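Local coordinates for protein importin-95 (Chaetomium thermophilum, PDB 4XRI) that probably carries protein cargo into the nucleus as a flexible HEAT-repeat transport receptor of the importin-beta family, and probably binds a small GTPase, at residues L364-V369 / G401-G406; V335-L340 / Q360-Y365; E300-I305 / R319-F324. The protein carries 2 engineered substitutions. All blocks are in the same frame, centred on the assembly; numbering follows the deposited sequence.

Contact 1 of 3, residues L364-V369 / G401-G406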
ATOM      1  N   LEU A 364       1.949 -12.705 -12.947  1.00 45.33           N
ATOM      2  CA  LEU A 364       2.294 -11.499 -13.694  1.00 46.36           C
ATOM      3  C   LEU A 364       2.417 -11.775 -15.187  1.00 42.00           C
ATOM      4  O   LEU A 364       2.048 -10.941 -16.015  1.00 41.74           O
ATOM      5  CB  LEU A 364       3.602 -10.904 -13.168  1.00 45.43           C
ATOM      6  CG  LEU A 364       3.597 -10.345 -11.744  1.00 45.66           C
ATOM      7  CD1 LEU A 364       5.016 -10.005 -11.310  1.00 43.41           C
ATOM      8  CD2 LEU A 364       2.704  -9.118 -11.655  1.00 42.07           C
ATOM      9  N   TYR A 365       2.941 -12.951 -15.523  1.00 39.69           N
ATOM     10  CA  TYR A 365       3.115 -13.337 -16.916  1.00 37.37           C
ATOM     11  C   TYR A 365       1.768 -13.466 -17.619  1.00 40.29           C
ATOM     12  O   TYR A 365       1.618 -13.069 -18.776  1.00 40.04           O
ATOM     13  CB  TYR A 365       3.887 -14.655 -17.015  1.00 39.30           C
ATOM     14  CG  TYR A 365       4.906 -14.681 -18.133  1.00 42.67           C
ATOM     15  CD1 TYR A 365       4.509 -14.779 -19.460  1.00 39.33           C
ATOM     16  CD2 TYR A 365       6.268 -14.596 -17.861  1.00 37.07           C
ATOM     17  CE1 TYR A 365       5.437 -14.794 -20.484  1.00 36.42           C
ATOM     18  CE2 TYR A 365       7.202 -14.616 -18.878  1.00 41.29           C
ATOM     19  CZ  TYR A 365       6.781 -14.714 -20.186  1.00 37.70           C
ATOM     20  OH  TYR A 365       7.710 -14.729 -21.199  1.00 36.82           O
ATOM     21  N   ALA A 366       0.792 -14.022 -16.908  1.00 39.50           N
ATOM     22  CA  ALA A 366      -0.551 -14.206 -17.448  1.00 41.81           C
ATOM     23  C   ALA A 366      -1.217 -12.862 -17.723  1.00 46.91           C
ATOM     24  O   ALA A 366      -1.930 -12.698 -18.713  1.00 48.90           O
ATOM     25  CB  ALA A 366      -1.398 -15.029 -16.494  1.00 38.06           C
ATOM     26  N   GLN A 367      -0.971 -11.903 -16.836  1.00 43.89           N
ATOM     27  CA  GLN A 367      -1.480 -10.546 -17.004  1.00 47.06           C
ATOM     28  C   GLN A 367      -0.783  -9.857 -18.171  1.00 46.81           C
ATOM     29  O   GLN A 367      -1.398  -9.089 -18.915  1.00 44.26           O
ATOM     30  CB  GLN A 367      -1.286  -9.729 -15.721  1.00 46.34           C
ATOM     31  CG  GLN A 367      -2.103 -10.208 -14.534  1.00 50.29           C
ATOM     32  CD  GLN A 367      -1.803  -9.434 -13.262  1.00 52.37           C
ATOM     33  OE1 GLN A 367      -1.793  -8.203 -13.257  1.00 60.08           O
ATOM     34  NE2 GLN A 367      -1.546 -10.155 -12.177  1.00 46.29           N
ATOM     35  N   ALA A 368       0.504 -10.152 -18.328  1.00 43.88           N
ATOM     36  CA  ALA A 368       1.335  -9.477 -19.315  1.00 45.14           C
ATOM     37  C   ALA A 368       1.068  -9.936 -20.748  1.00 44.57           C
ATOM     38  O   ALA A 368       1.108  -9.128 -21.673  1.00 47.80           O
ATOM     39  CB  ALA A 368       2.810  -9.674 -18.972  1.00 36.92           C
ATOM     40  N   VAL A 369       0.805 -11.225 -20.941  1.00 37.04           N
ATOM     41  CA  VAL A 369       0.704 -11.764 -22.296  1.00 47.83           C
ATOM     42  C   VAL A 369      -0.675 -12.321 -22.634  1.00 50.74           C
ATOM     43  O   VAL A 369      -0.959 -12.621 -23.792  1.00 47.43           O
ATOM     44  CB  VAL A 369       1.744 -12.877 -22.533  1.00 50.37           C
ATOM     45  CG1 VAL A 369       3.098 -12.453 -21.993  1.00 43.84           C
ATOM     46  CG2 VAL A 369       1.297 -14.184 -21.893  1.00 36.11           C
ATOM     47  N   GLY A 401      -4.825 -22.109 -11.642  1.00 43.82           N
ATOM     48  CA  GLY A 401      -5.362 -20.947 -10.962  1.00 49.21           C
ATOM     49  C   GLY A 401      -4.567 -19.693 -11.269  1.00 49.53           C
ATOM     50  O   GLY A 401      -5.133 -18.606 -11.369  1.00 42.34           O
ATOM     51  N   ALA A 402      -3.257 -19.849 -11.436  1.00 47.78           N
ATOM     52  CA  ALA A 402      -2.350 -18.715 -11.623  1.00 45.64           C
ATOM     53  C   ALA A 402      -2.628 -17.890 -12.882  1.00 45.52           C
ATOM     54  O   ALA A 402      -2.370 -16.686 -12.902  1.00 44.17           O
ATOM     55  CB  ALA A 402      -0.907 -19.205 -11.642  1.00 43.79           C
ATOM     56  N   ILE A 403      -3.147 -18.528 -13.927  1.00 41.67           N
ATOM     57  CA  ILE A 403      -3.348 -17.845 -15.204  1.00 48.31           C
ATOM     58  C   ILE A 403      -4.787 -17.384 -15.434  1.00 52.98           C
ATOM     59  O   ILE A 403      -5.148 -17.003 -16.548  1.00 48.94           O
ATOM     60  CB  ILE A 403      -2.947 -18.742 -16.394  1.00 47.76           C
ATOM     61  CG1 ILE A 403      -3.853 -19.974 -16.475  1.00 53.74           C
ATOM     62  CG2 ILE A 403      -1.481 -19.133 -16.300  1.00 40.61           C
ATOM     63  CD1 ILE A 403      -3.771 -20.708 -17.801  1.00 62.68           C
ATOM     64  N   MET A 404      -5.603 -17.414 -14.387  1.00 45.72           N
ATOM     65  CA  MET A 404      -7.011 -17.052 -14.526  1.00 51.16           C
ATOM     66  C   MET A 404      -7.206 -15.551 -14.719  1.00 53.89           C
ATOM     67  O   MET A 404      -8.132 -15.119 -15.404  1.00 56.67           O
ATOM     68  CB  MET A 404      -7.805 -17.535 -13.313  1.00 47.63           C
ATOM     69  CG  MET A 404      -8.094 -19.024 -13.351  1.00 47.46           C
ATOM     70  SD  MET A 404      -8.973 -19.485 -14.856  1.00 59.00           S
ATOM     71  CE  MET A 404      -8.636 -21.240 -14.919  1.00 66.92           C
ATOM     72  N   ASP A 405      -6.330 -14.755 -14.119  1.00 52.17           N
ATOM     73  CA  ASP A 405      -6.400 -13.309 -14.278  1.00 49.01           C
ATOM     74  C   ASP A 405      -5.409 -12.842 -15.339  1.00 52.98           C
ATOM     75  O   ASP A 405      -4.198 -12.929 -15.151  1.00 57.97           O
ATOM     76  CB  ASP A 405      -6.134 -12.606 -12.944  1.00 42.95           C
ATOM     77  CG  ASP A 405      -6.156 -11.090 -13.065  1.00 49.85           C
ATOM     78  OD1 ASP A 405      -6.707 -10.567 -14.057  1.00 55.75           O
ATOM     79  OD2 ASP A 405      -5.622 -10.418 -12.157  1.00 54.31           O
ATOM     80  N   GLY A 406      -5.933 -12.346 -16.456  1.00 49.52           N
ATOM     81  CA  GLY A 406      -5.089 -11.870 -17.537  1.00 40.54           C
ATOM     82  C   GLY A 406      -5.644 -12.091 -18.933  1.00 54.07           C
ATOM     83  O   GLY A 406      -5.983 -11.129 -19.622  1.00 58.95           O
TER

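Contact 2 of 3, residues V335-L340 / Q360-Y365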
ATOM      1  N   VAL A 335       9.789 -23.089 -17.869  1.00 36.48           N
ATOM      2  CA  VAL A 335      10.765 -23.111 -16.783  1.00 39.89           C
ATOM      3  C   VAL A 335      10.105 -22.735 -15.461  1.00 40.83           C
ATOM      4  O   VAL A 335      10.374 -23.349 -14.426  1.00 40.38           O
ATOM      5  CB  VAL A 335      11.944 -22.154 -17.060  1.00 38.90           C
ATOM      6  CG1 VAL A 335      12.839 -22.042 -15.838  1.00 38.70           C
ATOM      7  CG2 VAL A 335      12.744 -22.635 -18.261  1.00 38.60           C
ATOM      8  N   LEU A 336       9.236 -21.729 -15.507  1.00 43.22           N
ATOM      9  CA  LEU A 336       8.488 -21.300 -14.330  1.00 38.37           C
ATOM     10  C   LEU A 336       7.637 -22.434 -13.773  1.00 38.64           C
ATOM     11  O   LEU A 336       7.606 -22.667 -12.565  1.00 40.09           O
ATOM     12  CB  LEU A 336       7.602 -20.099 -14.664  1.00 38.14           C
ATOM     13  CG  LEU A 336       8.313 -18.756 -14.817  1.00 39.83           C
ATOM     14  CD1 LEU A 336       7.335 -17.702 -15.298  1.00 37.41           C
ATOM     15  CD2 LEU A 336       8.941 -18.351 -13.494  1.00 44.00           C
ATOM     16  N   LEU A 337       6.944 -23.129 -14.669  1.00 35.40           N
ATOM     17  CA  LEU A 337       6.112 -24.267 -14.301  1.00 41.45           C
ATOM     18  C   LEU A 337       6.940 -25.367 -13.651  1.00 42.93           C
ATOM     19  O   LEU A 337       6.502 -26.010 -12.698  1.00 43.72           O
ATOM     20  CB  LEU A 337       5.386 -24.809 -15.535  1.00 40.28           C
ATOM     21  CG  LEU A 337       4.438 -23.796 -16.182  1.00 44.15           C
ATOM     22  CD1 LEU A 337       3.979 -24.254 -17.552  1.00 40.72           C
ATOM     23  CD2 LEU A 337       3.248 -23.553 -15.274  1.00 40.04           C
ATOM     24  N   GLN A 338       8.141 -25.573 -14.180  1.00 43.54           N
ATOM     25  CA  GLN A 338       9.069 -26.552 -13.631  1.00 41.93           C
ATOM     26  C   GLN A 338       9.483 -26.160 -12.213  1.00 39.72           C
ATOM     27  O   GLN A 338       9.648 -27.014 -11.339  1.00 49.61           O
ATOM     28  CB  GLN A 338      10.300 -26.680 -14.533  1.00 44.44           C
ATOM     29  CG  GLN A 338      10.969 -28.037 -14.486  1.00 59.90           C
ATOM     30  CD  GLN A 338      12.170 -28.118 -15.409  1.00 73.82           C
ATOM     31  OE1 GLN A 338      12.715 -27.096 -15.828  1.00 76.58           O
ATOM     32  NE2 GLN A 338      12.584 -29.338 -15.737  1.00 78.65           N
ATOM     33  N   LEU A 339       9.640 -24.858 -11.994  1.00 39.00           N
ATOM     34  CA  LEU A 339      10.043 -24.341 -10.690  1.00 44.33           C
ATOM     35  C   LEU A 339       8.921 -24.446  -9.665  1.00 47.23           C
ATOM     36  O   LEU A 339       9.170 -24.429  -8.460  1.00 49.09           O
ATOM     37  CB  LEU A 339      10.499 -22.886 -10.810  1.00 37.78           C
ATOM     38  CG  LEU A 339      11.840 -22.660 -11.508  1.00 45.49           C
ATOM     39  CD1 LEU A 339      12.139 -21.175 -11.619  1.00 41.86           C
ATOM     40  CD2 LEU A 339      12.955 -23.383 -10.762  1.00 51.32           C
ATOM     41  N   LEU A 340       7.685 -24.549 -10.145  1.00 39.73           N
ATOM     42  CA  LEU A 340       6.544 -24.742  -9.260  1.00 41.55           C
ATOM     43  C   LEU A 340       6.643 -26.083  -8.541  1.00 47.37           C
ATOM     44  O   LEU A 340       6.096 -26.253  -7.453  1.00 44.61           O
ATOM     45  CB  LEU A 340       5.224 -24.660 -10.035  1.00 45.44           C
ATOM     46  CG  LEU A 340       4.779 -23.288 -10.550  1.00 43.58           C
ATOM     47  CD1 LEU A 340       3.350 -23.345 -11.065  1.00 40.88           C
ATOM     48  CD2 LEU A 340       4.917 -22.225  -9.464  1.00 44.76           C
ATOM     49  N   GLN A 360       4.509 -16.177  -8.418  1.00 41.94           N
ATOM     50  CA  GLN A 360       4.275 -14.743  -8.564  1.00 52.79           C
ATOM     51  C   GLN A 360       4.515 -14.325 -10.007  1.00 45.39           C
ATOM     52  O   GLN A 360       3.693 -13.635 -10.610  1.00 43.20           O
ATOM     53  CB  GLN A 360       5.180 -13.928  -7.628  1.00 63.80           C
ATOM     54  CG  GLN A 360       4.991 -14.204  -6.145  1.00 72.95           C
ATOM     55  CD  GLN A 360       3.548 -14.098  -5.698  1.00 84.97           C
ATOM     56  OE1 GLN A 360       2.819 -13.195  -6.110  1.00 92.78           O
ATOM     57  NE2 GLN A 360       3.125 -15.029  -4.849  1.00 86.99           N
ATOM     58  N   CYS A 361       5.651 -14.758 -10.544  1.00 39.15           N
ATOM     59  CA  CYS A 361       6.042 -14.460 -11.916  1.00 36.04           C
ATOM     60  C   CYS A 361       5.000 -14.960 -12.910  1.00 38.71           C
ATOM     61  O   CYS A 361       4.644 -14.255 -13.858  1.00 42.84           O
ATOM     62  CB  CYS A 361       7.410 -15.084 -12.225  1.00 34.16           C
ATOM     63  SG  CYS A 361       8.145 -14.558 -13.789  1.00 45.07           S
ATOM     64  N   LEU A 362       4.518 -16.180 -12.688  1.00 37.99           N
ATOM     65  CA  LEU A 362       3.533 -16.795 -13.571  1.00 42.32           C
ATOM     66  C   LEU A 362       2.241 -15.985 -13.609  1.00 43.18           C
ATOM     67  O   LEU A 362       1.657 -15.780 -14.674  1.00 42.17           O
ATOM     68  CB  LEU A 362       3.244 -18.229 -13.128  1.00 36.19           C
ATOM     69  CG  LEU A 362       2.374 -19.057 -14.072  1.00 47.90           C
ATOM     70  CD1 LEU A 362       2.972 -19.060 -15.472  1.00 47.96           C
ATOM     71  CD2 LEU A 362       2.220 -20.478 -13.552  1.00 46.67           C
ATOM     72  N   GLN A 363       1.805 -15.528 -12.439  1.00 43.03           N
ATOM     73  CA  GLN A 363       0.646 -14.644 -12.329  1.00 45.70           C
ATOM     74  C   GLN A 363       0.830 -13.388 -13.169  1.00 42.86           C
ATOM     75  O   GLN A 363      -0.019 -13.048 -13.992  1.00 44.06           O
ATOM     76  CB  GLN A 363       0.395 -14.255 -10.870  1.00 51.64           C
ATOM     77  CG  GLN A 363      -0.491 -15.217 -10.110  1.00 58.78           C
ATOM     78  CD  GLN A 363      -1.040 -14.602  -8.837  1.00 72.27           C
ATOM     79  OE1 GLN A 363      -0.638 -13.507  -8.443  1.00 77.92           O
ATOM     80  NE2 GLN A 363      -1.968 -15.299  -8.190  1.00 70.52           N
ATOM     81  N   LEU A 364       1.949 -12.705 -12.947  1.00 45.33           N
ATOM     82  CA  LEU A 364       2.294 -11.499 -13.694  1.00 46.36           C
ATOM     83  C   LEU A 364       2.417 -11.775 -15.187  1.00 42.00           C
ATOM     84  O   LEU A 364       2.048 -10.941 -16.015  1.00 41.74           O
ATOM     85  CB  LEU A 364       3.602 -10.904 -13.168  1.00 45.43           C
ATOM     86  CG  LEU A 364       3.597 -10.345 -11.744  1.00 45.66           C
ATOM     87  CD1 LEU A 364       5.016 -10.005 -11.310  1.00 43.41           C
ATOM     88  CD2 LEU A 364       2.704  -9.118 -11.655  1.00 42.07           C
ATOM     89  N   TYR A 365       2.941 -12.951 -15.523  1.00 39.69           N
ATOM     90  CA  TYR A 365       3.115 -13.337 -16.916  1.00 37.37           C
ATOM     91  C   TYR A 365       1.768 -13.466 -17.619  1.00 40.29           C
ATOM     92  O   TYR A 365       1.618 -13.069 -18.776  1.00 40.04           O
ATOM     93  CB  TYR A 365       3.887 -14.655 -17.015  1.00 39.30           C
ATOM     94  CG  TYR A 365       4.906 -14.681 -18.133  1.00 42.67           C
ATOM     95  CD1 TYR A 365       4.509 -14.779 -19.460  1.00 39.33           C
ATOM     96  CD2 TYR A 365       6.268 -14.596 -17.861  1.00 37.07           C
ATOM     97  CE1 TYR A 365       5.437 -14.794 -20.484  1.00 36.42           C
ATOM     98  CE2 TYR A 365       7.202 -14.616 -18.878  1.00 41.29           C
ATOM     99  CZ  TYR A 365       6.781 -14.714 -20.186  1.00 37.70           C
ATOM    100  OH  TYR A 365       7.710 -14.729 -21.199  1.00 36.82           O
TER

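Contact 3 of 3, residues E300-I305 / R319-F324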
ATOM      1  N   GLU A 300       6.033  -6.752 -14.932  1.00 45.46           N
ATOM      2  CA  GLU A 300       5.491  -5.597 -14.225  1.00 52.82           C
ATOM      3  C   GLU A 300       5.553  -4.339 -15.086  1.00 46.83           C
ATOM      4  O   GLU A 300       4.574  -3.599 -15.189  1.00 44.90           O
ATOM      5  CB  GLU A 300       6.238  -5.373 -12.911  1.00 47.86           C
ATOM      6  CG  GLU A 300       5.854  -6.352 -11.814  1.00 47.71           C
ATOM      7  CD  GLU A 300       6.737  -6.241 -10.586  1.00 63.85           C
ATOM      8  OE1 GLU A 300       7.782  -5.560 -10.664  1.00 67.37           O
ATOM      9  OE2 GLU A 300       6.387  -6.834  -9.544  1.00 72.11           O
ATOM     10  N   GLU A 301       6.706  -4.112 -15.710  1.00 42.58           N
ATOM     11  CA  GLU A 301       6.888  -2.977 -16.608  1.00 43.09           C
ATOM     12  C   GLU A 301       5.900  -3.018 -17.763  1.00 46.22           C
ATOM     13  O   GLU A 301       5.250  -2.018 -18.074  1.00 48.15           O
ATOM     14  CB  GLU A 301       8.316  -2.944 -17.159  1.00 49.23           C
ATOM     15  CG  GLU A 301       9.333  -2.350 -16.211  1.00 65.00           C
ATOM     16  CD  GLU A 301       9.094  -0.875 -15.953  1.00 68.41           C
ATOM     17  OE1 GLU A 301       8.979  -0.108 -16.934  1.00 59.93           O
ATOM     18  OE2 GLU A 301       9.009  -0.488 -14.770  1.00 76.37           O
ATOM     19  N   GLU A 302       5.794  -4.178 -18.399  1.00 43.82           N
ATOM     20  CA  GLU A 302       4.958  -4.314 -19.581  1.00 45.25           C
ATOM     21  C   GLU A 302       3.468  -4.276 -19.238  1.00 46.34           C
ATOM     22  O   GLU A 302       2.657  -3.818 -20.039  1.00 51.48           O
ATOM     23  CB  GLU A 302       5.311  -5.600 -20.329  1.00 36.65           C
ATOM     24  CG  GLU A 302       6.735  -5.588 -20.872  1.00 43.47           C
ATOM     25  CD  GLU A 302       6.973  -6.592 -21.985  1.00 47.06           C
ATOM     26  OE1 GLU A 302       6.425  -7.710 -21.914  1.00 34.94           O
ATOM     27  OE2 GLU A 302       7.701  -6.252 -22.943  1.00 43.56           O
ATOM     28  N   ILE A 303       3.109  -4.736 -18.043  1.00 47.10           N
ATOM     29  CA  ILE A 303       1.732  -4.608 -17.575  1.00 46.08           C
ATOM     30  C   ILE A 303       1.366  -3.131 -17.429  1.00 46.71           C
ATOM     31  O   ILE A 303       0.290  -2.698 -17.849  1.00 50.92           O
ATOM     32  CB  ILE A 303       1.508  -5.329 -16.230  1.00 46.95           C
ATOM     33  CG1 ILE A 303       1.485  -6.845 -16.430  1.00 45.97           C
ATOM     34  CG2 ILE A 303       0.195  -4.888 -15.599  1.00 50.53           C
ATOM     35  CD1 ILE A 303       1.631  -7.624 -15.141  1.00 41.65           C
ATOM     36  N   ALA A 304       2.277  -2.365 -16.836  1.00 45.37           N
ATOM     37  CA  ALA A 304       2.084  -0.930 -16.658  1.00 48.33           C
ATOM     38  C   ALA A 304       1.974  -0.221 -18.003  1.00 56.68           C
ATOM     39  O   ALA A 304       1.086   0.608 -18.208  1.00 58.36           O
ATOM     40  CB  ALA A 304       3.219  -0.340 -15.843  1.00 46.32           C
ATOM     41  N   ILE A 305       2.875  -0.565 -18.918  1.00 49.61           N
ATOM     42  CA  ILE A 305       2.906   0.042 -20.244  1.00 50.69           C
ATOM     43  C   ILE A 305       1.627  -0.255 -21.022  1.00 50.85           C
ATOM     44  O   ILE A 305       1.044   0.639 -21.640  1.00 55.75           O
ATOM     45  CB  ILE A 305       4.120  -0.447 -21.049  1.00 48.12           C
ATOM     46  CG1 ILE A 305       5.409   0.076 -20.413  1.00 51.08           C
ATOM     47  CG2 ILE A 305       4.029   0.011 -22.495  1.00 41.44           C
ATOM     48  CD1 ILE A 305       6.658  -0.533 -20.987  1.00 49.12           C
ATOM     49  N   ARG A 319       3.808   4.761 -24.813  1.00 55.95           N
ATOM     50  CA  ARG A 319       5.135   4.415 -24.328  1.00 57.45           C
ATOM     51  C   ARG A 319       5.704   3.297 -25.192  1.00 54.35           C
ATOM     52  O   ARG A 319       4.949   2.481 -25.722  1.00 54.15           O
ATOM     53  CB  ARG A 319       5.087   3.983 -22.860  1.00 59.41           C
ATOM     54  CG  ARG A 319       4.455   4.994 -21.928  1.00 58.18           C
ATOM     55  CD  ARG A 319       4.242   4.388 -20.553  1.00 53.08           C
ATOM     56  NE  ARG A 319       5.487   3.884 -19.978  1.00 54.88           N
ATOM     57  CZ  ARG A 319       5.560   3.192 -18.848  1.00 55.83           C
ATOM     58  NH1 ARG A 319       4.456   2.916 -18.166  1.00 52.60           N
ATOM     59  NH2 ARG A 319       6.736   2.771 -18.401  1.00 54.29           N
ATOM     60  N   PRO A 320       7.036   3.267 -25.351  1.00 58.73           N
ATOM     61  CA  PRO A 320       7.687   2.164 -26.068  1.00 57.45           C
ATOM     62  C   PRO A 320       7.338   0.801 -25.471  1.00 50.53           C
ATOM     63  O   PRO A 320       7.425   0.621 -24.260  1.00 47.80           O
ATOM     64  CB  PRO A 320       9.178   2.477 -25.906  1.00 53.56           C
ATOM     65  CG  PRO A 320       9.228   3.956 -25.755  1.00 51.20           C
ATOM     66  CD  PRO A 320       7.991   4.329 -24.988  1.00 50.57           C
ATOM     67  N   PHE A 321       6.935  -0.138 -26.323  1.00 45.39           N
ATOM     68  CA  PHE A 321       6.522  -1.468 -25.881  1.00 47.65           C
ATOM     69  C   PHE A 321       7.056  -2.526 -26.841  1.00 42.70           C
ATOM     70  O   PHE A 321       6.792  -2.470 -28.042  1.00 43.64           O
ATOM     71  CB  PHE A 321       4.995  -1.547 -25.778  1.00 46.95           C
ATOM     72  CG  PHE A 321       4.485  -2.871 -25.286  1.00 46.31           C
ATOM     73  CD1 PHE A 321       4.555  -3.199 -23.944  1.00 50.49           C
ATOM     74  CD2 PHE A 321       3.926  -3.782 -26.164  1.00 56.18           C
ATOM     75  CE1 PHE A 321       4.086  -4.414 -23.486  1.00 53.02           C
ATOM     76  CE2 PHE A 321       3.452  -4.999 -25.713  1.00 53.87           C
ATOM     77  CZ  PHE A 321       3.534  -5.317 -24.373  1.00 47.30           C
ATOM     78  N   TYR A 322       7.801  -3.492 -26.307  1.00 41.27           N
ATOM     79  CA  TYR A 322       8.539  -4.435 -27.142  1.00 43.33           C
ATOM     80  C   TYR A 322       8.030  -5.869 -27.050  1.00 47.18           C
ATOM     81  O   TYR A 322       8.562  -6.755 -27.716  1.00 46.57           O
ATOM     82  CB  TYR A 322      10.021  -4.406 -26.772  1.00 45.69           C
ATOM     83  CG  TYR A 322      10.646  -3.033 -26.845  1.00 51.05           C
ATOM     84  CD1 TYR A 322      10.520  -2.251 -27.986  1.00 53.11           C
ATOM     85  CD2 TYR A 322      11.361  -2.517 -25.771  1.00 43.93           C
ATOM     86  CE1 TYR A 322      11.092  -0.993 -28.056  1.00 56.34           C
ATOM     87  CE2 TYR A 322      11.935  -1.264 -25.831  1.00 50.97           C
ATOM     88  CZ  TYR A 322      11.798  -0.505 -26.975  1.00 53.71           C
ATOM     89  OH  TYR A 322      12.374   0.744 -27.029  1.00 53.14           O
ATOM     90  N   ASN A 323       7.013  -6.093 -26.223  1.00 43.81           N
ATOM     91  CA  ASN A 323       6.422  -7.421 -26.061  1.00 47.77           C
ATOM     92  C   ASN A 323       7.438  -8.500 -25.681  1.00 44.29           C
ATOM     93  O   ASN A 323       7.394  -9.612 -26.207  1.00 45.42           O
ATOM     94  CB  ASN A 323       5.701  -7.842 -27.347  1.00 52.63           C
ATOM     95  CG  ASN A 323       4.195  -7.882 -27.187  1.00 59.58           C
ATOM     96  OD1 ASN A 323       3.681  -8.213 -26.118  1.00 62.17           O
ATOM     97  ND2 ASN A 323       3.478  -7.536 -28.251  1.00 66.04           N
ATOM     98  N   PHE A 324       8.349  -8.164 -24.772  1.00 38.65           N
ATOM     99  CA  PHE A 324       9.391  -9.095 -24.339  1.00 41.18           C
ATOM    100  C   PHE A 324       8.815 -10.395 -23.796  1.00 43.53           C
ATOM    101  O   PHE A 324       9.229 -11.484 -24.196  1.00 40.48           O
ATOM    102  CB  PHE A 324      10.279  -8.448 -23.274  1.00 40.64           C
ATOM    103  CG  PHE A 324      11.219  -7.410 -23.814  1.00 41.05           C
ATOM    104  CD1 PHE A 324      11.670  -7.472 -25.122  1.00 37.18           C
ATOM    105  CD2 PHE A 324      11.653  -6.371 -23.011  1.00 41.58           C
ATOM    106  CE1 PHE A 324      12.535  -6.516 -25.617  1.00 39.61           C
ATOM    107  CE2 PHE A 324      12.517  -5.415 -23.498  1.00 38.36           C
ATOM    108  CZ  PHE A 324      12.960  -5.486 -24.803  1.00 44.34           C
TER
HETATM  109  O   HOH W   1       4.646  -8.839 -23.749  1.00 48.38           O

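Contact 1 of 3, residues L364-V369 / G401-G406
Where helix 390-402 gives way to a turn, I403, D405 and G406 meet A366 and Q367 on the last turn of helix 354-369. The methyl group of A366 is at the centre: its CB lies 3.7 Å from I403 CA and equally close to D405 O, so it rests on turn backbone more than on side chains. The I403 side chain adds to this from its base, I403 CB standing 4.0 Å from A366 CB with CG2 beside it. CG1 takes the position between the backbone N and the carbonyl carbon (chi1 64°) and leads away. I373, in the loop that follows helix 354-369, touches both A366 and I403.

The chain is a HEAT-repeat solenoid of stacked helices, and segment 401-406 falls within a HEAT-like repeat; here the end of one helix packs on the loop after another. G406 makes the approach especially close. Its CA stands 3.5 Å from A366 O in a CH···O contact, and 3.9 Å from Q367 CA, in a backbone conformation with positive phi that glycine, lacking a side chain, readily adopts. The CG of Q367 is 3.5 Å from D405 O. Extended beyond CG, the Q367 side chain crosses that of D405 obliquely; the amide and carboxylate planes are only 16° apart. Even so, Q367 NE2 and D405 OD2 remain 4.1 Å apart, a polar proximity rather than a bond. R444 of helix 432-449 donates to G401 O and, weakly, to A402 O, and D405 touches its side chain.

Contact 2 of 3, residues V335-L340 / Q360-Y365
Y365 N donates to C361 O over 2.7 Å, a helical bond linking the two residues of segment 360-365 that meet L336 across the contact. The side-chain hydroxyl of Y365 is engaged elsewhere: OH bonds to A325 O near the start of helix 324-340, and the tyrosine also touches A328, T329, V332 and V333 of that helix, which carries L336. Between the segments themselves the contact is made by apolar side chains. L336 points its branched end at C361, both methyls coming to the cysteine from the same side, with L336 CD1 3.6 Å from C361 SG and L336 CD2 3.8 Å from C361 CB. The sulfur is put there by a first torsion that sets SG anti to the backbone N (chi1 -170°). L336 CD1 also approaches the Y365 ring obliquely, 4.2 Å from Y365 CD2.

A second cluster forms around L362. With CG anti to its backbone N (chi1 -172°), it sends CD2 to two leucines one helical turn apart: L362 CD2 lies 3.7 Å from L337 CD2 and 4.0 Å from L340 CD1. Each of these leucines crosses L362 at about a right angle, tip to tip. The touching residues are all buried, and neighbouring helices close the core. From helix 390-402, A399 touches L337 and L340, A395 touches L340, and A402 touches L362, while V292 and S296 of helix 285-310 back C361. The segment axes pass 10.0 Å apart at 144°, an antiparallel, leucine-rich helix pairing of the kind from which HEAT-repeat solenoids are built.

Contact 3 of 3, residues E300-I305 / R319-F324
The carboxylate of E302 receives the start of helix 324-340. F324 N donates to the syn lone pair of E302 OE2 over 2.7 Å, with an N-H···O angle of 144°, and Y261 OH bonds to the same oxygen. E302 OE1 accepts A325 N and lies 2.8 Å from a water that is also close to N323 OD1. N323 is at the N-cap position without a capping bond from its own side chain; E302, from helix 285-310, accepts the N-H groups of F324 and A325.

Packing spreads outward from here. The edge of the F321 ring abuts E302, where F321 CE1 lies 3.6 Å from E302 CB, while I305 CG2 reaches F321 CD1 at 3.6 Å. I305 CG1 lies over the centre of one guanidinium face of R319, 3.5 Å from R319 CZ. Bent at chi3 (57°), R319 folds over the helix; NH1 forms a salt bridge with D308, and NH2 a long one with E301 OE1, at 3.9 Å. Gripped by two backbone N-H groups and a tyrosine hydroxyl at a helix N-terminus, the buried E302 carboxylate is probably stabilised in its charged form.

Along the chain, contact 3 comes first, joining helix 285-310 to the loop that leads into helix 324-340. Contact 2 then pairs helix 324-340 with helix 354-369, and contact 1 carries the packing on from helix 354-369 to the end of helix 390-402. Contacts 1 and 2 share L364 and Y365, and their centres are about 10 Å apart; the centre of contact 3 lies about 15 Å from that of contact 1 and 18 Å from that of contact 2. I303 and E300 pack on L364, bringing the first helix against the third. Four helices of the solenoid, with helix 374-384 intervening before the last, are thus packed together, consistent with a receptor built from stacked HEAT repeats.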